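Local coordinates for probable exosome complex exonuclease 2 (Methanothermobacter thermautotrophicus, PDB 2WNR), which is predicted to be a non-catalytic component of the RNA-degrading exosome, contributing to the structuring of the active site in its partner Rrp41, at residues Arg113-Ser118 with Leu156-Ala161; Ile221-Thr226 with Leu248-Ile253; Pro168-Glu171 with Glu176-Ile179. All coordinates share one frame; numbering follows the deposited sequence.

Contact 1 of 3, residues Arg113-Ser118 with Leu156-Ala161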
loop_
_atom_site.group_PDB
_atom_site.type_symbol
_atom_site.label_atom_id
_atom_site.label_comp_id
_atom_site.label_asym_id
_atom_site.label_seq_id
_atom_site.Cartn_x
_atom_site.Cartn_y
_atom_site.Cartn_z
ATOM N N ARG A 113 21.874 -0.013 13.353
ATOM C CA ARG A 113 23.017 0.884 13.508
ATOM C C ARG A 113 24.142 0.228 14.317
ATOM O O ARG A 113 25.304 0.233 13.901
ATOM C CB ARG A 113 22.575 2.184 14.180
ATOM C CG ARG A 113 23.576 3.330 14.071
ATOM C CD ARG A 113 23.027 4.570 14.719
ATOM N NE ARG A 113 21.704 4.889 14.185
ATOM C CZ ARG A 113 20.753 5.547 14.850
ATOM N NH1 ARG A 113 20.967 5.968 16.092
ATOM N NH2 ARG A 113 19.582 5.775 14.268
ATOM N N CYS A 114 23.763 -0.337 15.464
ATOM C CA CYS A 114 24.671 -1.030 16.367
ATOM C C CYS A 114 25.424 -2.187 15.695
ATOM O O CYS A 114 26.656 -2.263 15.774
ATOM C CB CYS A 114 23.886 -1.550 17.561
ATOM S SG CYS A 114 24.897 -1.970 18.957
ATOM N N ILE A 115 24.689 -3.077 15.031
ATOM C CA ILE A 115 25.305 -4.171 14.274
ATOM C C ILE A 115 26.179 -3.666 13.122
ATOM O O ILE A 115 27.293 -4.161 12.931
ATOM C CB ILE A 115 24.247 -5.199 13.779
ATOM C CG1 ILE A 115 23.994 -6.259 14.846
ATOM C CG2 ILE A 115 24.687 -5.908 12.515
ATOM C CD1 ILE A 115 22.985 -5.855 15.875
ATOM N N ARG A 116 25.683 -2.677 12.381
ATOM C CA ARG A 116 26.363 -2.192 11.176
ATOM C C ARG A 116 27.633 -1.399 11.482
ATOM O O ARG A 116 28.685 -1.672 10.914
ATOM C CB ARG A 116 25.400 -1.364 10.312
ATOM C CG ARG A 116 25.944 -0.938 8.935
ATOM C CD ARG A 116 24.870 -0.211 8.111
ATOM N NE ARG A 116 23.637 -0.997 8.020
ATOM C CZ ARG A 116 23.415 -1.968 7.132
ATOM N NH1 ARG A 116 24.343 -2.286 6.218
ATOM N NH2 ARG A 116 22.255 -2.613 7.154
ATOM N N GLU A 117 27.523 -0.434 12.392
ATOM C CA GLU A 117 28.612 0.499 12.693
ATOM C C GLU A 117 29.762 -0.123 13.495
ATOM O O GLU A 117 30.904 0.336 13.418
ATOM C CB GLU A 117 28.076 1.750 13.398
ATOM C CG GLU A 117 27.071 2.556 12.573
ATOM C CD GLU A 117 27.606 2.970 11.205
ATOM O OE1 GLU A 117 28.625 3.684 11.143
ATOM O OE2 GLU A 117 26.999 2.581 10.186
ATOM N N SER A 118 29.453 -1.158 14.268
ATOM C CA SER A 118 30.469 -1.928 14.966
ATOM C C SER A 118 31.291 -2.772 13.982
ATOM O O SER A 118 32.343 -3.310 14.341
ATOM C CB SER A 118 29.821 -2.830 16.012
ATOM O OG SER A 118 29.060 -3.854 15.398
ATOM N N LEU A 156 20.811 -7.551 21.955
ATOM C CA LEU A 156 21.313 -8.766 22.570
ATOM C C LEU A 156 20.891 -10.008 21.779
ATOM O O LEU A 156 21.709 -10.890 21.528
ATOM C CB LEU A 156 20.823 -8.844 24.015
ATOM C CG LEU A 156 21.397 -9.879 24.985
ATOM C CD1 LEU A 156 22.900 -10.121 24.788
ATOM C CD2 LEU A 156 21.116 -9.419 26.398
ATOM N N ALA A 157 19.620 -10.051 21.380
ATOM C CA ALA A 157 19.057 -11.180 20.640
ATOM C C ALA A 157 19.589 -11.255 19.200
ATOM O O ALA A 157 19.853 -12.348 18.691
ATOM C CB ALA A 157 17.535 -11.114 20.646
ATOM N N THR A 158 19.743 -10.099 18.557
ATOM C CA THR A 158 20.264 -10.034 17.204
ATOM C C THR A 158 21.709 -10.507 17.184
ATOM O O THR A 158 22.065 -11.359 16.369
ATOM C CB THR A 158 20.180 -8.620 16.646
ATOM O OG1 THR A 158 18.851 -8.116 16.829
ATOM C CG2 THR A 158 20.519 -8.611 15.152
ATOM N N VAL A 159 22.526 -9.972 18.096
ATOM C CA VAL A 159 23.902 -10.423 18.238
ATOM C C VAL A 159 23.941 -11.928 18.493
ATOM O O VAL A 159 24.691 -12.653 17.825
ATOM C CB VAL A 159 24.684 -9.626 19.323
ATOM C CG1 VAL A 159 26.010 -10.295 19.654
ATOM C CG2 VAL A 159 24.960 -8.212 18.836
ATOM N N ALA A 160 23.121 -12.397 19.432
ATOM C CA ALA A 160 23.075 -13.821 19.753
ATOM C C ALA A 160 22.733 -14.646 18.510
ATOM O O ALA A 160 23.425 -15.619 18.196
ATOM C CB ALA A 160 22.088 -14.099 20.881
ATOM N N ALA A 161 21.690 -14.230 17.790
ATOM C CA ALA A 161 21.243 -14.944 16.599
ATOM C C ALA A 161 22.326 -14.999 15.514
ATOM O O ALA A 161 22.492 -16.014 14.833
ATOM C CB ALA A 161 19.975 -14.319 16.063
#
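The backbones of I115 and V159 come closest here: their CA atoms, on two separate helices, stand 7.5 Å apart. R113-S118 lies toward the C-terminal end of the helix that begins at residue 102, while L156-A161 is an inner portion of helix 150-164. A single side chain does the bridging. I115 points at the second helix, and its CD1 end lies 3.8 Å from CG2 of T158; the same methyl is 4.0 Å from T158 CB, so it meets the whole methyl branch and not just its tip. With chi1 at -87° for CG1, CG2 of I115 falls anti to the backbone N and the longer CG1-CD1 branch reaches over to the partner, meeting the T158 side chain at a slant. V159 contributes from the flank, where its CG2 sits 4.3 Å from I115 CD1, a looser apolar contact. T158 divides its branches by polarity: the methyl goes to I115, whereas OG1 is hydrogen-bonded to the carbonyl O of A154 one turn back, so the hydroxyl is satisfied within its own helix. No hydrogen bond joins the two segments, and the three touching residues are buried. T158 also packs on V62 of strand 58-69, while V159 and C114 reach L194 and M195 of strand 193-201. On the outer side of 113-118, R113 and E117 meet a chain of another protein. The touching faces of the two helices are thus buried between strands of the mixed sheet and of the four-stranded antiparallel sheet, as in the RNase PH fold.

Contact 2 of 3, residues Ile221-Thr226 with Leu248-Ile253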
loop_
_atom_site.group_PDB
_atom_site.type_symbol
_atom_site.label_atom_id
_atom_site.label_comp_id
_atom_site.label_asym_id
_atom_site.label_seq_id
_atom_site.Cartn_x
_atom_site.Cartn_y
_atom_site.Cartn_z
ATOM N N ILE A 221 18.320 7.258 26.843
ATOM C CA ILE A 221 19.479 7.214 25.942
ATOM C C ILE A 221 20.033 5.787 25.805
ATOM O O ILE A 221 20.286 5.107 26.794
ATOM C CB ILE A 221 20.587 8.240 26.341
ATOM C CG1 ILE A 221 21.767 8.166 25.367
ATOM C CG2 ILE A 221 21.031 8.040 27.787
ATOM C CD1 ILE A 221 22.680 9.369 25.386
ATOM N N SER A 222 20.177 5.334 24.566
ATOM C CA SER A 222 20.733 4.021 24.285
ATOM C C SER A 222 22.138 4.180 23.754
ATOM O O SER A 222 22.371 4.989 22.844
ATOM C CB SER A 222 19.880 3.284 23.256
ATOM O OG SER A 222 18.547 3.171 23.711
ATOM N N ILE A 223 23.068 3.410 24.316
ATOM C CA ILE A 223 24.452 3.461 23.880
ATOM C C ILE A 223 24.977 2.084 23.474
ATOM O O ILE A 223 24.936 1.136 24.253
ATOM C CB ILE A 223 25.353 4.117 24.947
ATOM C CG1 ILE A 223 24.826 5.515 25.284
ATOM C CG2 ILE A 223 26.802 4.205 24.456
ATOM C CD1 ILE A 223 25.371 6.073 26.558
ATOM N N GLY A 224 25.448 1.984 22.234
ATOM C CA GLY A 224 26.086 0.768 21.749
ATOM C C GLY A 224 27.597 0.878 21.868
ATOM O O GLY A 224 28.212 1.770 21.267
ATOM N N VAL A 225 28.187 -0.028 22.650
ATOM C CA VAL A 225 29.641 -0.078 22.860
ATOM C C VAL A 225 30.235 -1.360 22.264
ATOM O O VAL A 225 29.586 -2.402 22.264
ATOM C CB VAL A 225 30.007 0.012 24.362
ATOM C CG1 VAL A 225 31.495 0.208 24.535
ATOM C CG2 VAL A 225 29.247 1.162 25.023
ATOM N N THR A 226 31.462 -1.275 21.757
ATOM C CA THR A 226 32.111 -2.424 21.138
ATOM C C THR A 226 33.012 -3.150 22.145
ATOM O O THR A 226 33.180 -2.700 23.289
ATOM C CB THR A 226 32.926 -2.025 19.878
ATOM O OG1 THR A 226 34.043 -1.206 20.255
ATOM C CG2 THR A 226 32.054 -1.280 18.883
ATOM N N LEU A 248 27.228 11.966 29.426
ATOM C CA LEU A 248 28.575 11.478 29.709
ATOM C C LEU A 248 28.594 10.418 30.809
ATOM O O LEU A 248 29.420 9.500 30.778
ATOM C CB LEU A 248 29.507 12.638 30.056
ATOM C CG LEU A 248 29.757 13.675 28.954
ATOM C CD1 LEU A 248 30.733 14.714 29.470
ATOM C CD2 LEU A 248 30.286 13.057 27.654
ATOM N N LYS A 249 27.682 10.552 31.770
ATOM C CA LYS A 249 27.517 9.559 32.826
ATOM C C LYS A 249 27.041 8.238 32.224
ATOM O O LYS A 249 27.582 7.179 32.532
ATOM C CB LYS A 249 26.545 10.065 33.900
ATOM C CG LYS A 249 26.403 9.149 35.111
ATOM C CD LYS A 249 25.764 9.865 36.298
ATOM C CE LYS A 249 25.499 8.879 37.442
ATOM N NZ LYS A 249 25.212 9.567 38.733
ATOM N N ALA A 250 26.038 8.316 31.353
ATOM C CA ALA A 250 25.525 7.141 30.645
ATOM C C ALA A 250 26.604 6.429 29.825
ATOM O O ALA A 250 26.698 5.212 29.870
ATOM C CB ALA A 250 24.322 7.510 29.770
ATOM N N VAL A 251 27.417 7.178 29.085
ATOM C CA VAL A 251 28.576 6.595 28.413
ATOM C C VAL A 251 29.422 5.831 29.431
ATOM O O VAL A 251 29.670 4.633 29.269
ATOM C CB VAL A 251 29.430 7.669 27.690
ATOM C CG1 VAL A 251 30.793 7.105 27.280
ATOM C CG2 VAL A 251 28.670 8.221 26.483
ATOM N N SER A 252 29.826 6.525 30.490
ATOM C CA SER A 252 30.664 5.941 31.533
ATOM C C SER A 252 30.143 4.572 31.983
ATOM O O SER A 252 30.860 3.575 31.866
ATOM C CB SER A 252 30.807 6.903 32.719
ATOM O OG SER A 252 31.686 6.382 33.698
ATOM N N ILE A 253 28.901 4.520 32.469
ATOM C CA ILE A 253 28.295 3.245 32.868
ATOM C C ILE A 253 28.293 2.247 31.708
ATOM O O ILE A 253 28.792 1.130 31.860
ATOM C CB ILE A 253 26.861 3.386 33.483
ATOM C CG1 ILE A 253 26.913 4.027 34.875
ATOM C CG2 ILE A 253 26.204 2.042 33.629
ATOM C CD1 ILE A 253 26.288 5.390 34.936
#
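I223 and V251 bring strand 221-226 and helix 248-253 together: their CA atoms are 6.9 Å apart, the two axes approach to 9.0 Å, and the N-to-C directions diverge by 40°. I223 makes the most of it. Its first torsion sets CG1 anti to the carbonyl carbon (chi1 -56°), the chain continues extended, and the terminal CD1 methyl lands against the helix between A250 and V251. From there CD1 is 3.7 Å from A250 CB and 3.9 Å from V251 CG2, and it also lies over the peptide that links these two residues. The small A250 leaves the isoleucine close to the helix backbone. I221, two residues earlier on the same face of the strand, presents its shorter branch, with CG2 3.9 Å from the same A250 CB. That one alanine methyl is therefore shared by two isoleucines. The pattern is a helix laid on one face of an antiparallel sheet: strand 219-226 runs between strands 193-201 and 231-237, and helix 244-268 follows the last of these in the chain; both segments belong to domain 2 of the 3' exoribonuclease family. S222 turns from the helix and hydrogen-bonds through OG to OG1 of T197 on the neighbouring strand. Further along, I223 and V225 both pack on A254, which carries the apolar seam into the next turn of the helix. F198 closes one side by touching I221 and A250, while M234 touches I221 and V251 from the other neighbouring strand. I221 and V251 also meet apolar side chains of another protein's chain, placing this seam beside a subunit interface of the six-chain assembly.

Contact 3 of 3, residues Pro168-Glu171 with Glu176-Ile179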
loop_
_atom_site.group_PDB
_atom_site.type_symbol
_atom_site.label_atom_id
_atom_site.label_comp_id
_atom_site.label_asym_id
_atom_site.label_seq_id
_atom_site.Cartn_x
_atom_site.Cartn_y
_atom_site.Cartn_z
ATOM N N PRO A 168 25.133 -22.115 4.257
ATOM C CA PRO A 168 25.779 -23.002 3.289
ATOM C C PRO A 168 26.925 -22.310 2.549
ATOM O O PRO A 168 26.887 -21.092 2.337
ATOM C CB PRO A 168 24.650 -23.351 2.316
ATOM C CG PRO A 168 23.661 -22.251 2.468
ATOM C CD PRO A 168 23.723 -21.864 3.907
ATOM N N ALA A 169 27.944 -23.084 2.189
ATOM C CA ALA A 169 29.052 -22.569 1.407
ATOM C C ALA A 169 28.565 -22.245 0.004
ATOM O O ALA A 169 27.895 -23.055 -0.638
ATOM C CB ALA A 169 30.184 -23.571 1.359
ATOM N N ALA A 170 28.884 -21.041 -0.451
ATOM C CA ALA A 170 28.560 -20.627 -1.804
ATOM C C ALA A 170 29.818 -20.622 -2.697
ATOM O O ALA A 170 30.681 -19.748 -2.580
ATOM C CB ALA A 170 27.877 -19.268 -1.787
ATOM N N GLU A 171 29.917 -21.625 -3.565
ATOM C CA GLU A 171 31.035 -21.738 -4.514
ATOM C C GLU A 171 30.672 -21.105 -5.854
ATOM O O GLU A 171 29.489 -21.011 -6.210
ATOM C CB GLU A 171 31.464 -23.203 -4.714
ATOM C CG GLU A 171 32.574 -23.686 -3.768
ATOM C CD GLU A 171 32.067 -24.186 -2.417
ATOM O OE1 GLU A 171 30.975 -23.751 -1.970
ATOM O OE2 GLU A 171 32.769 -25.009 -1.791
ATOM N N GLU A 176 27.416 -19.373 -12.676
ATOM C CA GLU A 176 26.251 -19.488 -11.796
ATOM C C GLU A 176 26.703 -19.678 -10.342
ATOM O O GLU A 176 27.884 -19.940 -10.080
ATOM C CB GLU A 176 25.330 -20.632 -12.246
ATOM C CG GLU A 176 24.834 -20.513 -13.693
ATOM C CD GLU A 176 23.451 -21.110 -13.894
ATOM O OE1 GLU A 176 22.489 -20.633 -13.237
ATOM O OE2 GLU A 176 23.323 -22.044 -14.719
ATOM N N VAL A 177 25.767 -19.538 -9.405
ATOM C CA VAL A 177 26.095 -19.645 -7.982
ATOM C C VAL A 177 25.672 -20.989 -7.392
ATOM O O VAL A 177 24.489 -21.234 -7.115
ATOM C CB VAL A 177 25.533 -18.460 -7.160
ATOM C CG1 VAL A 177 25.924 -18.574 -5.692
ATOM C CG2 VAL A 177 26.044 -17.158 -7.731
ATOM N N VAL A 178 26.664 -21.855 -7.216
ATOM C CA VAL A 178 26.469 -23.161 -6.612
ATOM C C VAL A 178 26.324 -23.000 -5.102
ATOM O O VAL A 178 27.200 -22.434 -4.443
ATOM C CB VAL A 178 27.659 -24.110 -6.931
ATOM C CG1 VAL A 178 27.488 -25.463 -6.247
ATOM C CG2 VAL A 178 27.818 -24.287 -8.437
ATOM N N ILE A 179 25.206 -23.480 -4.564
ATOM C CA ILE A 179 25.047 -23.599 -3.113
ATOM C C ILE A 179 25.521 -24.990 -2.660
ATOM O O ILE A 179 25.058 -26.013 -3.168
ATOM C CB ILE A 179 23.592 -23.332 -2.656
ATOM C CG1 ILE A 179 23.225 -21.859 -2.871
ATOM C CG2 ILE A 179 23.417 -23.705 -1.192
ATOM C CD1 ILE A 179 21.751 -21.498 -2.552
#
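E171 and V178 pair across a beta hairpin whose strands, 168-171 and 176-179, run antiparallel with 4.9 Å between their axes and 152° between their directions. They form the hydrogen-bonded pair. E171 N donates a hydrogen bond to V178 O over 3.0 Å, lying in the carbonyl plane at a C=O...N angle of 159°, although the N-H...O angle is bent to 133°. The return bond, from V178 N to E171 O, is weak at 3.1 Å. A170 and I179 are the adjoining non-hydrogen-bonded pair; beside them A170 CA stands 3.5 Å from V178 O in a CA-H...O contact, giving this carbonyl a second, softer partner.

The tighter packing centres on P168 and A170. The I179 side chain runs alongside the proline ring in the same direction, and its CG2 meets P168 at CB (3.7 Å) and CG (3.9 Å). CG2 stands anti to the backbone N of I179, which turns it to the ring. V177 CG1 is more distant from A170 CB, at 4.4 Å. W135 touches P168 and A170, and I128 touches A170 and V177, so strands of the mixed sheet back this part.

The rest is looser. Between the side chains of E171 and V178 the nearest approach is CB to CB, 4.5 Å, though V178 CB also rests near the carbonyl O of E171. V178 is exposed, as is I179 despite its proline contact. Strand 176-180 is outermost in its three-stranded sheet within this chain. The chemistry thus divides in two: backbone bonds of modest geometry set the register, while apolar contacts of P168, A170, V177 and I179 with W135, I128 and I68 link the hairpin to the mixed sheet.

Along the chain contact 1 closes first, contact 3 follows, and contact 2 comes last. Helix 150-164 of contact 1 leads directly into strand 166-173 of contact 3, yet their centres lie 26 Å apart, with nearest atoms about 12 Å apart. Contacts 1 and 2 have centres 16 Å apart and touch: S118 CB packs on T226 CG2 and C114 SG on G224 CA. The four-stranded sheet of contact 2 is thus held between helix 244-268 and the helices of contact 1, in one continuous core spanning both exoribonuclease domains. Contacts 2 and 3, with centres 41 Å apart, lie on opposite sides of the chain's centre, leaving contact 3 an outlying hairpin.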